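Cystalysin (PDB 1C7N) binds pyridoxal-5'-phosphate as a member of the class I and II aminotransferase family, with a mixed beta-sheet flanked by helices at its core. Local coordinates at residues 168-173 with 200-205; 205-210 with 232-237; 146-151 with 180-185. All coordinates share one frame; numbering follows the deposited sequence.

Interaction 1 (168-173 with 200-205). With PLP (pyridoxal-5'-phosphate), chain I.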
loop_
_atom_site.group_PDB
_atom_site.type_symbol
_atom_site.label_atom_id
_atom_site.label_comp_id
_atom_site.label_asym_id
_atom_site.label_seq_id
_atom_site.Cartn_x
_atom_site.Cartn_y
_atom_site.Cartn_z
ATOM N N LEU A 168 -5.093 -23.055 9.825
ATOM C CA LEU A 168 -6.471 -22.705 10.122
ATOM C C LEU A 168 -6.611 -21.188 10.016
ATOM O O LEU A 168 -6.019 -20.446 10.802
ATOM C CB LEU A 168 -6.847 -23.153 11.538
ATOM C CG LEU A 168 -8.184 -22.616 12.064
ATOM C CD1 LEU A 168 -9.308 -23.041 11.128
ATOM C CD2 LEU A 168 -8.435 -23.137 13.475
ATOM N N LEU A 169 -7.375 -20.734 9.028
ATOM C CA LEU A 169 -7.613 -19.307 8.834
ATOM C C LEU A 169 -8.868 -18.992 9.645
ATOM O O LEU A 169 -9.978 -19.343 9.253
ATOM C CB LEU A 169 -7.827 -19.010 7.348
ATOM C CG LEU A 169 -7.958 -17.549 6.912
ATOM C CD1 LEU A 169 -6.849 -16.703 7.534
ATOM C CD2 LEU A 169 -7.899 -17.479 5.388
ATOM N N PHE A 170 -8.670 -18.313 10.769
ATOM C CA PHE A 170 -9.742 -17.992 11.702
ATOM C C PHE A 170 -10.198 -16.530 11.696
ATOM O O PHE A 170 -9.384 -15.615 11.580
ATOM C CB PHE A 170 -9.265 -18.378 13.105
ATOM C CG PHE A 170 -10.369 -18.605 14.092
ATOM C CD1 PHE A 170 -11.286 -19.634 13.903
ATOM C CD2 PHE A 170 -10.479 -17.805 15.226
ATOM C CE1 PHE A 170 -12.296 -19.864 14.831
ATOM C CE2 PHE A 170 -11.481 -18.026 16.154
ATOM C CZ PHE A 170 -12.393 -19.058 15.959
ATOM N N CYS A 171 -11.504 -16.316 11.835
ATOM C CA CYS A 171 -12.054 -14.958 11.866
ATOM C C CYS A 171 -12.653 -14.730 13.255
ATOM O O CYS A 171 -13.575 -15.446 13.665
ATOM C CB CYS A 171 -13.132 -14.793 10.788
ATOM S SG CYS A 171 -13.578 -13.074 10.395
ATOM N N SER A 172 -12.135 -13.737 13.978
ATOM C CA SER A 172 -12.608 -13.474 15.337
ATOM C C SER A 172 -12.468 -12.015 15.782
ATOM O O SER A 172 -11.349 -11.537 15.979
ATOM C CB SER A 172 -11.831 -14.380 16.303
ATOM O OG SER A 172 -12.066 -14.041 17.652
ATOM N N PRO A 173 -13.595 -11.292 15.955
ATOM C CA PRO A 173 -14.987 -11.722 15.768
ATOM C C PRO A 173 -15.199 -12.272 14.362
ATOM O O PRO A 173 -14.471 -11.909 13.432
ATOM C CB PRO A 173 -15.780 -10.444 16.016
ATOM C CG PRO A 173 -14.936 -9.733 17.036
ATOM C CD PRO A 173 -13.549 -9.910 16.463
ATOM N N LEU A 200 -1.696 -21.177 12.948
ATOM C CA LEU A 200 -2.913 -20.420 13.235
ATOM C C LEU A 200 -2.841 -19.001 12.683
ATOM O O LEU A 200 -1.972 -18.219 13.074
ATOM C CB LEU A 200 -3.185 -20.349 14.744
ATOM C CG LEU A 200 -4.384 -19.463 15.121
ATOM C CD1 LEU A 200 -5.673 -20.077 14.577
ATOM C CD2 LEU A 200 -4.469 -19.308 16.622
ATOM N N TRP A 201 -3.753 -18.680 11.770
ATOM C CA TRP A 201 -3.823 -17.347 11.181
ATOM C C TRP A 201 -5.145 -16.761 11.673
ATOM O O TRP A 201 -6.202 -17.056 11.121
ATOM C CB TRP A 201 -3.829 -17.416 9.650
ATOM C CG TRP A 201 -2.689 -18.192 9.046
ATOM C CD1 TRP A 201 -1.483 -18.484 9.627
ATOM C CD2 TRP A 201 -2.645 -18.759 7.731
ATOM N NE1 TRP A 201 -0.696 -19.197 8.755
ATOM C CE2 TRP A 201 -1.384 -19.381 7.584
ATOM C CE3 TRP A 201 -3.550 -18.802 6.661
ATOM C CZ2 TRP A 201 -1.006 -20.037 6.414
ATOM C CZ3 TRP A 201 -3.177 -19.455 5.496
ATOM C CH2 TRP A 201 -1.914 -20.065 5.381
ATOM N N SER A 202 -5.074 -15.938 12.713
ATOM C CA SER A 202 -6.264 -15.340 13.308
ATOM C C SER A 202 -6.526 -13.894 12.891
ATOM O O SER A 202 -5.761 -12.984 13.238
ATOM C CB SER A 202 -6.164 -15.425 14.831
ATOM O OG SER A 202 -7.391 -15.078 15.441
ATOM N N ASP A 203 -7.611 -13.696 12.144
ATOM C CA ASP A 203 -8.004 -12.369 11.675
ATOM C C ASP A 203 -8.934 -11.763 12.719
ATOM O O ASP A 203 -10.096 -12.162 12.846
ATOM C CB ASP A 203 -8.709 -12.477 10.316
ATOM C CG ASP A 203 -9.100 -11.123 9.731
ATOM O OD1 ASP A 203 -9.454 -11.074 8.526
ATOM O OD2 ASP A 203 -9.069 -10.109 10.465
ATOM N N GLU A 204 -8.413 -10.806 13.477
ATOM C CA GLU A 204 -9.192 -10.168 14.527
ATOM C C GLU A 204 -9.335 -8.670 14.261
ATOM O O GLU A 204 -9.284 -7.852 15.186
ATOM C CB GLU A 204 -8.520 -10.424 15.885
ATOM C CG GLU A 204 -7.989 -11.863 16.022
ATOM C CD GLU A 204 -7.684 -12.285 17.452
ATOM O OE1 GLU A 204 -7.522 -11.411 18.329
ATOM O OE2 GLU A 204 -7.593 -13.507 17.697
ATOM N N ILE A 205 -9.535 -8.314 12.995
ATOM C CA ILE A 205 -9.663 -6.908 12.644
ATOM C C ILE A 205 -10.861 -6.246 13.315
ATOM O O ILE A 205 -10.848 -5.041 13.551
ATOM C CB ILE A 205 -9.750 -6.696 11.116
ATOM C CG1 ILE A 205 -9.552 -5.210 10.811
ATOM C CG2 ILE A 205 -11.095 -7.173 10.587
ATOM C CD1 ILE A 205 -9.437 -4.884 9.360
HETATM N N1 PLP I . -10.899 -9.212 7.434
HETATM C C2 PLP I . -12.283 -9.200 7.694
HETATM C C2A PLP I . -12.813 -10.429 8.410
HETATM C C3 PLP I . -13.000 -7.975 7.333
HETATM O O3 PLP I . -14.320 -8.071 7.499
HETATM C C4 PLP I . -12.283 -6.875 6.804
HETATM C C4A PLP I . -12.943 -5.601 6.521
HETATM C C5 PLP I . -10.805 -7.013 6.613
HETATM C C6 PLP I . -10.162 -8.180 6.908
HETATM C C5A PLP I . -10.039 -5.710 6.402
HETATM O O4P PLP I . -9.225 -5.491 5.318
HETATM P P PLP I . -8.444 -4.068 5.400
HETATM O O1P PLP I . -7.954 -3.914 4.033
HETATM O O2P PLP I . -7.313 -4.209 6.403
HETATM O O3P PLP I . -9.365 -2.993 5.785
HETATM O O HOH W 1 -9.777 -14.434 18.964
HETATM O O HOH W 2 -12.274 -10.106 13.106
#

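Interaction 2 (205-210 with 232-237). With PLP (pyridoxal-5'-phosphate), chain I.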
loop_
_atom_site.group_PDB
_atom_site.type_symbol
_atom_site.label_atom_id
_atom_site.label_comp_id
_atom_site.label_asym_id
_atom_site.label_seq_id
_atom_site.Cartn_x
_atom_site.Cartn_y
_atom_site.Cartn_z
ATOM N N ILE A 205 -9.535 -8.314 12.995
ATOM C CA ILE A 205 -9.663 -6.908 12.644
ATOM C C ILE A 205 -10.861 -6.246 13.315
ATOM O O ILE A 205 -10.848 -5.041 13.551
ATOM C CB ILE A 205 -9.750 -6.696 11.116
ATOM C CG1 ILE A 205 -9.552 -5.210 10.811
ATOM C CG2 ILE A 205 -11.095 -7.173 10.587
ATOM C CD1 ILE A 205 -9.437 -4.884 9.360
ATOM N N HIS A 206 -11.890 -7.033 13.629
ATOM C CA HIS A 206 -13.079 -6.501 14.286
ATOM C C HIS A 206 -12.990 -6.596 15.807
ATOM O O HIS A 206 -14.004 -6.421 16.488
ATOM C CB HIS A 206 -14.337 -7.276 13.874
ATOM C CG HIS A 206 -14.697 -7.159 12.426
ATOM N ND1 HIS A 206 -14.257 -8.054 11.474
ATOM C CD2 HIS A 206 -15.512 -6.293 11.780
ATOM C CE1 HIS A 206 -14.794 -7.748 10.307
ATOM N NE2 HIS A 206 -15.559 -6.684 10.465
ATOM N N PHE A 207 -11.812 -6.859 16.365
ATOM C CA PHE A 207 -11.777 -7.028 17.816
ATOM C C PHE A 207 -12.058 -5.825 18.721
ATOM O O PHE A 207 -12.176 -5.997 19.933
ATOM C CB PHE A 207 -10.503 -7.795 18.268
ATOM C CG PHE A 207 -9.215 -7.001 18.228
ATOM C CD1 PHE A 207 -8.034 -7.589 18.687
ATOM C CD2 PHE A 207 -9.164 -5.699 17.753
ATOM C CE1 PHE A 207 -6.821 -6.890 18.673
ATOM C CE2 PHE A 207 -7.955 -4.991 17.736
ATOM C CZ PHE A 207 -6.785 -5.589 18.197
ATOM N N ASP A 208 -12.202 -4.626 18.155
ATOM C CA ASP A 208 -12.526 -3.451 18.973
ATOM C C ASP A 208 -14.014 -3.139 18.871
ATOM O O ASP A 208 -14.526 -2.290 19.601
ATOM C CB ASP A 208 -11.764 -2.201 18.521
ATOM C CG ASP A 208 -10.268 -2.357 18.622
ATOM O OD1 ASP A 208 -9.782 -2.799 19.680
ATOM O OD2 ASP A 208 -9.577 -2.021 17.639
ATOM N N LEU A 209 -14.702 -3.814 17.954
ATOM C CA LEU A 209 -16.128 -3.587 17.740
ATOM C C LEU A 209 -16.962 -4.691 18.376
ATOM O O LEU A 209 -17.535 -5.544 17.688
ATOM C CB LEU A 209 -16.411 -3.484 16.234
ATOM C CG LEU A 209 -15.721 -2.287 15.563
ATOM C CD1 LEU A 209 -15.628 -2.491 14.060
ATOM C CD2 LEU A 209 -16.475 -1.010 15.888
ATOM N N ILE A 210 -17.022 -4.656 19.704
ATOM C CA ILE A 210 -17.761 -5.642 20.488
ATOM C C ILE A 210 -19.002 -5.004 21.102
ATOM O O ILE A 210 -18.939 -3.891 21.628
ATOM C CB ILE A 210 -16.880 -6.198 21.631
ATOM C CG1 ILE A 210 -15.530 -6.658 21.074
ATOM C CG2 ILE A 210 -17.594 -7.350 22.334
ATOM C CD1 ILE A 210 -15.630 -7.747 20.021
ATOM N N THR A 232 -1.378 -13.193 13.907
ATOM C CA THR A 232 -2.613 -12.484 14.216
ATOM C C THR A 232 -2.707 -11.184 13.430
ATOM O O THR A 232 -1.822 -10.327 13.522
ATOM C CB THR A 232 -2.717 -12.173 15.726
ATOM O OG1 THR A 232 -2.741 -13.401 16.469
ATOM C CG2 THR A 232 -3.984 -11.392 16.019
ATOM N N PHE A 233 -3.779 -11.050 12.652
ATOM C CA PHE A 233 -3.995 -9.858 11.839
ATOM C C PHE A 233 -4.859 -8.833 12.565
ATOM O O PHE A 233 -5.979 -9.133 12.979
ATOM C CB PHE A 233 -4.682 -10.220 10.513
ATOM C CG PHE A 233 -4.060 -11.387 9.796
ATOM C CD1 PHE A 233 -4.392 -12.691 10.147
ATOM C CD2 PHE A 233 -3.144 -11.185 8.766
ATOM C CE1 PHE A 233 -3.823 -13.778 9.483
ATOM C CE2 PHE A 233 -2.567 -12.268 8.098
ATOM C CZ PHE A 233 -2.910 -13.567 8.459
ATOM N N THR A 234 -4.328 -7.626 12.745
ATOM C CA THR A 234 -5.091 -6.564 13.397
ATOM C C THR A 234 -4.888 -5.286 12.609
ATOM O O THR A 234 -3.975 -5.189 11.782
ATOM C CB THR A 234 -4.625 -6.282 14.845
ATOM O OG1 THR A 234 -3.437 -5.478 14.814
ATOM C CG2 THR A 234 -4.342 -7.577 15.583
ATOM N N ALA A 235 -5.744 -4.306 12.867
ATOM C CA ALA A 235 -5.654 -3.025 12.191
ATOM C C ALA A 235 -6.684 -2.085 12.795
ATOM O O ALA A 235 -7.656 -2.524 13.413
ATOM C CB ALA A 235 -5.910 -3.193 10.690
ATOM N N PRO A 236 -6.475 -0.771 12.639
ATOM C CA PRO A 236 -7.410 0.220 13.178
ATOM C C PRO A 236 -8.492 0.600 12.158
ATOM O O PRO A 236 -9.430 1.322 12.492
ATOM C CB PRO A 236 -6.493 1.395 13.500
ATOM C CG PRO A 236 -5.550 1.364 12.319
ATOM C CD PRO A 236 -5.222 -0.123 12.199
ATOM N N SER A 237 -8.364 0.092 10.930
ATOM C CA SER A 237 -9.297 0.410 9.837
ATOM C C SER A 237 -10.791 0.172 10.059
ATOM O O SER A 237 -11.600 1.068 9.807
ATOM C CB SER A 237 -8.857 -0.291 8.541
ATOM O OG SER A 237 -8.610 -1.668 8.741
HETATM N N1 PLP I . -10.899 -9.212 7.434
HETATM C C2 PLP I . -12.283 -9.200 7.694
HETATM C C2A PLP I . -12.813 -10.429 8.410
HETATM C C3 PLP I . -13.000 -7.975 7.333
HETATM O O3 PLP I . -14.320 -8.071 7.499
HETATM C C4 PLP I . -12.283 -6.875 6.804
HETATM C C4A PLP I . -12.943 -5.601 6.521
HETATM C C5 PLP I . -10.805 -7.013 6.613
HETATM C C6 PLP I . -10.162 -8.180 6.908
HETATM C C5A PLP I . -10.039 -5.710 6.402
HETATM O O4P PLP I . -9.225 -5.491 5.318
HETATM P P PLP I . -8.444 -4.068 5.400
HETATM O O1P PLP I . -7.954 -3.914 4.033
HETATM O O2P PLP I . -7.313 -4.209 6.403
HETATM O O3P PLP I . -9.365 -2.993 5.785
HETATM O O HOH W 3 -10.131 -2.531 12.639
#

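Interaction 3 (146-151 with 180-185)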
loop_
_atom_site.group_PDB
_atom_site.type_symbol
_atom_site.label_atom_id
_atom_site.label_comp_id
_atom_site.label_asym_id
_atom_site.label_seq_id
_atom_site.Cartn_x
_atom_site.Cartn_y
_atom_site.Cartn_z
ATOM N N ASP A 146 -31.439 -21.935 15.245
ATOM C CA ASP A 146 -32.257 -20.758 15.516
ATOM C C ASP A 146 -31.434 -19.475 15.493
ATOM O O ASP A 146 -31.573 -18.618 16.366
ATOM C CB ASP A 146 -32.974 -20.892 16.866
ATOM C CG ASP A 146 -33.936 -22.068 16.903
ATOM O OD1 ASP A 146 -33.535 -23.158 17.363
ATOM O OD2 ASP A 146 -35.092 -21.905 16.465
ATOM N N GLY A 147 -30.569 -19.357 14.489
ATOM C CA GLY A 147 -29.746 -18.167 14.357
ATOM C C GLY A 147 -28.432 -18.156 15.113
ATOM O O GLY A 147 -27.597 -17.289 14.856
ATOM N N TYR A 148 -28.225 -19.089 16.039
ATOM C CA TYR A 148 -26.967 -19.099 16.782
ATOM C C TYR A 148 -25.939 -20.013 16.128
ATOM O O TYR A 148 -26.205 -21.195 15.887
ATOM C CB TYR A 148 -27.175 -19.533 18.233
ATOM C CG TYR A 148 -26.054 -19.058 19.125
ATOM C CD1 TYR A 148 -25.921 -17.704 19.433
ATOM C CD2 TYR A 148 -25.089 -19.942 19.611
ATOM C CE1 TYR A 148 -24.859 -17.235 20.197
ATOM C CE2 TYR A 148 -24.016 -19.481 20.379
ATOM C CZ TYR A 148 -23.910 -18.125 20.663
ATOM O OH TYR A 148 -22.855 -17.640 21.396
ATOM N N TYR A 149 -24.760 -19.456 15.856
ATOM C CA TYR A 149 -23.681 -20.196 15.212
ATOM C C TYR A 149 -22.603 -20.720 16.158
ATOM O O TYR A 149 -22.106 -19.993 17.015
ATOM C CB TYR A 149 -23.025 -19.325 14.133
ATOM C CG TYR A 149 -23.872 -19.149 12.895
ATOM C CD1 TYR A 149 -24.868 -18.172 12.832
ATOM C CD2 TYR A 149 -23.696 -19.985 11.792
ATOM C CE1 TYR A 149 -25.666 -18.033 11.693
ATOM C CE2 TYR A 149 -24.489 -19.858 10.657
ATOM C CZ TYR A 149 -25.469 -18.883 10.612
ATOM O OH TYR A 149 -26.240 -18.765 9.483
ATOM N N THR A 150 -22.240 -21.988 15.978
ATOM C CA THR A 150 -21.221 -22.637 16.798
ATOM C C THR A 150 -20.263 -23.466 15.941
ATOM O O THR A 150 -20.569 -23.804 14.797
ATOM C CB THR A 150 -21.865 -23.559 17.857
ATOM O OG1 THR A 150 -22.793 -24.447 17.214
ATOM C CG2 THR A 150 -22.591 -22.732 18.914
ATOM N N ILE A 151 -19.110 -23.796 16.513
ATOM C CA ILE A 151 -18.070 -24.566 15.830
ATOM C C ILE A 151 -18.329 -26.072 15.806
ATOM O O ILE A 151 -18.771 -26.647 16.796
ATOM C CB ILE A 151 -16.701 -24.340 16.511
ATOM C CG1 ILE A 151 -16.365 -22.846 16.537
ATOM C CG2 ILE A 151 -15.623 -25.129 15.793
ATOM C CD1 ILE A 151 -16.188 -22.228 15.179
ATOM N N VAL A 180 -18.581 -13.592 18.717
ATOM C CA VAL A 180 -17.390 -13.231 19.477
ATOM C C VAL A 180 -17.146 -14.524 20.246
ATOM O O VAL A 180 -17.886 -14.857 21.168
ATOM C CB VAL A 180 -17.637 -12.070 20.459
ATOM C CG1 VAL A 180 -16.474 -11.971 21.444
ATOM C CG2 VAL A 180 -17.772 -10.757 19.691
ATOM N N TRP A 181 -16.120 -15.259 19.840
ATOM C CA TRP A 181 -15.804 -16.558 20.427
ATOM C C TRP A 181 -15.554 -16.615 21.925
ATOM O O TRP A 181 -14.757 -15.850 22.472
ATOM C CB TRP A 181 -14.628 -17.173 19.668
ATOM C CG TRP A 181 -14.881 -17.206 18.195
ATOM C CD1 TRP A 181 -14.223 -16.500 17.230
ATOM C CD2 TRP A 181 -15.902 -17.957 17.520
ATOM N NE1 TRP A 181 -14.772 -16.763 15.995
ATOM C CE2 TRP A 181 -15.806 -17.656 16.146
ATOM C CE3 TRP A 181 -16.893 -18.855 17.946
ATOM C CZ2 TRP A 181 -16.659 -18.218 15.190
ATOM C CZ3 TRP A 181 -17.746 -19.417 16.996
ATOM C CH2 TRP A 181 -17.621 -19.095 15.633
ATOM N N LYS A 182 -16.246 -17.540 22.584
ATOM C CA LYS A 182 -16.102 -17.704 24.025
ATOM C C LYS A 182 -14.782 -18.381 24.364
ATOM O O LYS A 182 -14.193 -19.067 23.529
ATOM C CB LYS A 182 -17.273 -18.522 24.586
ATOM C CG LYS A 182 -18.587 -17.750 24.648
ATOM C CD LYS A 182 -19.635 -18.486 25.473
ATOM C CE LYS A 182 -20.553 -19.328 24.612
ATOM N NZ LYS A 182 -21.456 -18.477 23.782
ATOM N N LYS A 183 -14.319 -18.181 25.593
ATOM C CA LYS A 183 -13.060 -18.765 26.037
ATOM C C LYS A 183 -13.015 -20.282 25.939
ATOM O O LYS A 183 -11.976 -20.849 25.593
ATOM C CB LYS A 183 -12.750 -18.317 27.468
ATOM C CG LYS A 183 -11.949 -17.013 27.527
ATOM C CD LYS A 183 -11.920 -16.418 28.928
ATOM C CE LYS A 183 -10.745 -15.458 29.092
ATOM N NZ LYS A 183 -10.697 -14.395 28.046
ATOM N N ASP A 184 -14.133 -20.947 26.220
ATOM C CA ASP A 184 -14.157 -22.405 26.147
ATOM C C ASP A 184 -14.036 -22.888 24.709
ATOM O O ASP A 184 -13.417 -23.921 24.443
ATOM C CB ASP A 184 -15.443 -22.963 26.755
ATOM C CG ASP A 184 -15.397 -24.469 26.907
ATOM O OD1 ASP A 184 -16.471 -25.091 27.070
ATOM O OD2 ASP A 184 -14.278 -25.034 26.873
ATOM N N GLU A 185 -14.638 -22.141 23.788
ATOM C CA GLU A 185 -14.587 -22.482 22.371
ATOM C C GLU A 185 -13.149 -22.332 21.870
ATOM O O GLU A 185 -12.639 -23.187 21.145
ATOM C CB GLU A 185 -15.522 -21.561 21.573
ATOM C CG GLU A 185 -16.985 -21.655 21.979
ATOM C CD GLU A 185 -17.872 -20.653 21.246
ATOM O OE1 GLU A 185 -17.600 -19.436 21.336
ATOM O OE2 GLU A 185 -18.847 -21.085 20.590
HETATM O O HOH W 4 -18.773 -23.381 19.317
#

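Interaction 1 (168-173 with 200-205)
Leu168 to Cys171 run parallel to Leu200 to Asp203, and four nearly straight backbone hydrogen bonds join the two segments: Trp201 N to Leu168 O, Phe170 N to Trp201 O, Asp203 N to Phe170 O and Ser172 N to Asp203 O. These are neighbouring strands of a beta-alpha-beta unit, with helix 183-195 connecting them, in the central sheet of the aminotransferase fold. On one face CD1 of Leu169 lies 3.8 Å from CB of Trp201, at the edge of the indole, the two side chains crossing obliquely, while helix 98-109 packs over both. On the other face CD1 of Leu200 touches both CD2 of Leu168 and CB of Phe170, and Ser202 OG donates to Glu204 OE2 over 2.8 Å. A water linking Ser172 OG to that same carboxylate oxygen extends the polar cluster. At the C-terminal ends of the two strands, side chains reach pyridoxal-5'-phosphate. Asp203, its CG anti to the backbone N (chi1 -178°), divides its two oxygens: OD2 accepts from Ile205 N at 3.1 Å in an Asx turn, which steadies the carboxylate, while OD1 lies 2.6 Å from N1 of pyridoxal-5'-phosphate. From the neighbouring strand, Cys171 SG comes within 3.4 Å of the C2A methyl.

Interaction 2 (205-210 with 232-237)
Ile205 and Phe207 pack against the segment from Thr234 to Ser237, where the loop after strand 199-203 passes the end of strand 230-234 in the central sheet of the aminotransferase fold. A type I beta turn from His206 to Leu209, closed by Leu209 N to His206 O, carries the loop onward. The apolar contacts are two. CD1 of Ile205 meets CB of Ala235 at 4.1 Å, and the Phe207 ring, swung between its own backbone N and carbonyl carbon (chi1 75°), brings CE1 to within 4.0 Å of Thr234 CG2; His83 stacks on this ring. Thr234 turns its hydroxyl to another partner, the carbonyl oxygen of Asn249. Polar linkage between the segments runs through a water rather than a direct hydrogen bond: it donates to Ile205 O at 2.8 Å and to Ala235 O at 2.6 Å, satisfying two buried carbonyls at once. The third group of contacts involves pyridoxal-5'-phosphate, whose pocket both segments line. CG2 of Ile205 stands over a face of the pyridine ring, 3.7 Å from C2. At the phosphate end, Ser237 OG gives a weak hydrogen bond to the phosphate oxygen O3P at 3.3 Å.

Interaction 3 (146-151 with 180-185)
Ile151 drives its CD1 methyl against the six-membered ring of Trp181, 3.5 Å from CH2, and the two side chains cross at about a right angle. CG1 follows behind, 3.7 Å from CZ3, because it stands anti to the carbonyl carbon (chi1 -57°) and carries the end of the chain to the indole, which CD1 meets obliquely. A water takes the N-H of Ile151 at 2.9 Å and donates to Glu185 OE2 at 2.6 Å, so the backbone of one segment is tied to the carboxylate of the other. Nearer the solvent, Lys182, its chain bent at chi3 and chi4, brings NZ up to the edge of the Tyr148 ring, 2.9 Å from the phenol OH. The contact thus sets the second strand of the 143-145/148-150 beta-hairpin, and the residue just after it, against the start of helix 183-195, where Lys182 is the N-cap. Glu185 accepts from Lys182 N through OE1 at 2.6 Å, using the anti lone pair; this is one half of a capping box, and it places the carboxylate carbon in the plane of the Trp181 ring, at its edge. Arg179 reinforces that position, with a salt bridge to Glu185 OE1 and a hydrogen bond to Tyr149 O. The indole is fixed in its turn by NE1, which is bonded to Cys171 O, and by its meeting with the Phe170 ring. The Tyr148 hydroxyl is hydrogen-bonded to OE2 of Glu323.

Overall arrangement
Followed from the N terminus, the chain opens interaction 3 at the hairpin strand 148-150, then opens interaction 1 on strand 165-171 before helix 183-195 begins and closes interaction 3. Interaction 1 closes only at strand 199-203, so these two contacts cross. Interaction 2 starts at Ile205, shared with interaction 1, and closes when strand 230-234 and the residues after it return to the loop following strand 199-203; it follows the others in series. As an example of how sheet order builds a pyridoxal-5'-phosphate pocket, interaction 1 joins strands 165-171 and 199-203, and interaction 2 sets the loop after 199-203 against the end of the next strand, whereas interaction 3 joins the peripheral hairpin to the connecting helix.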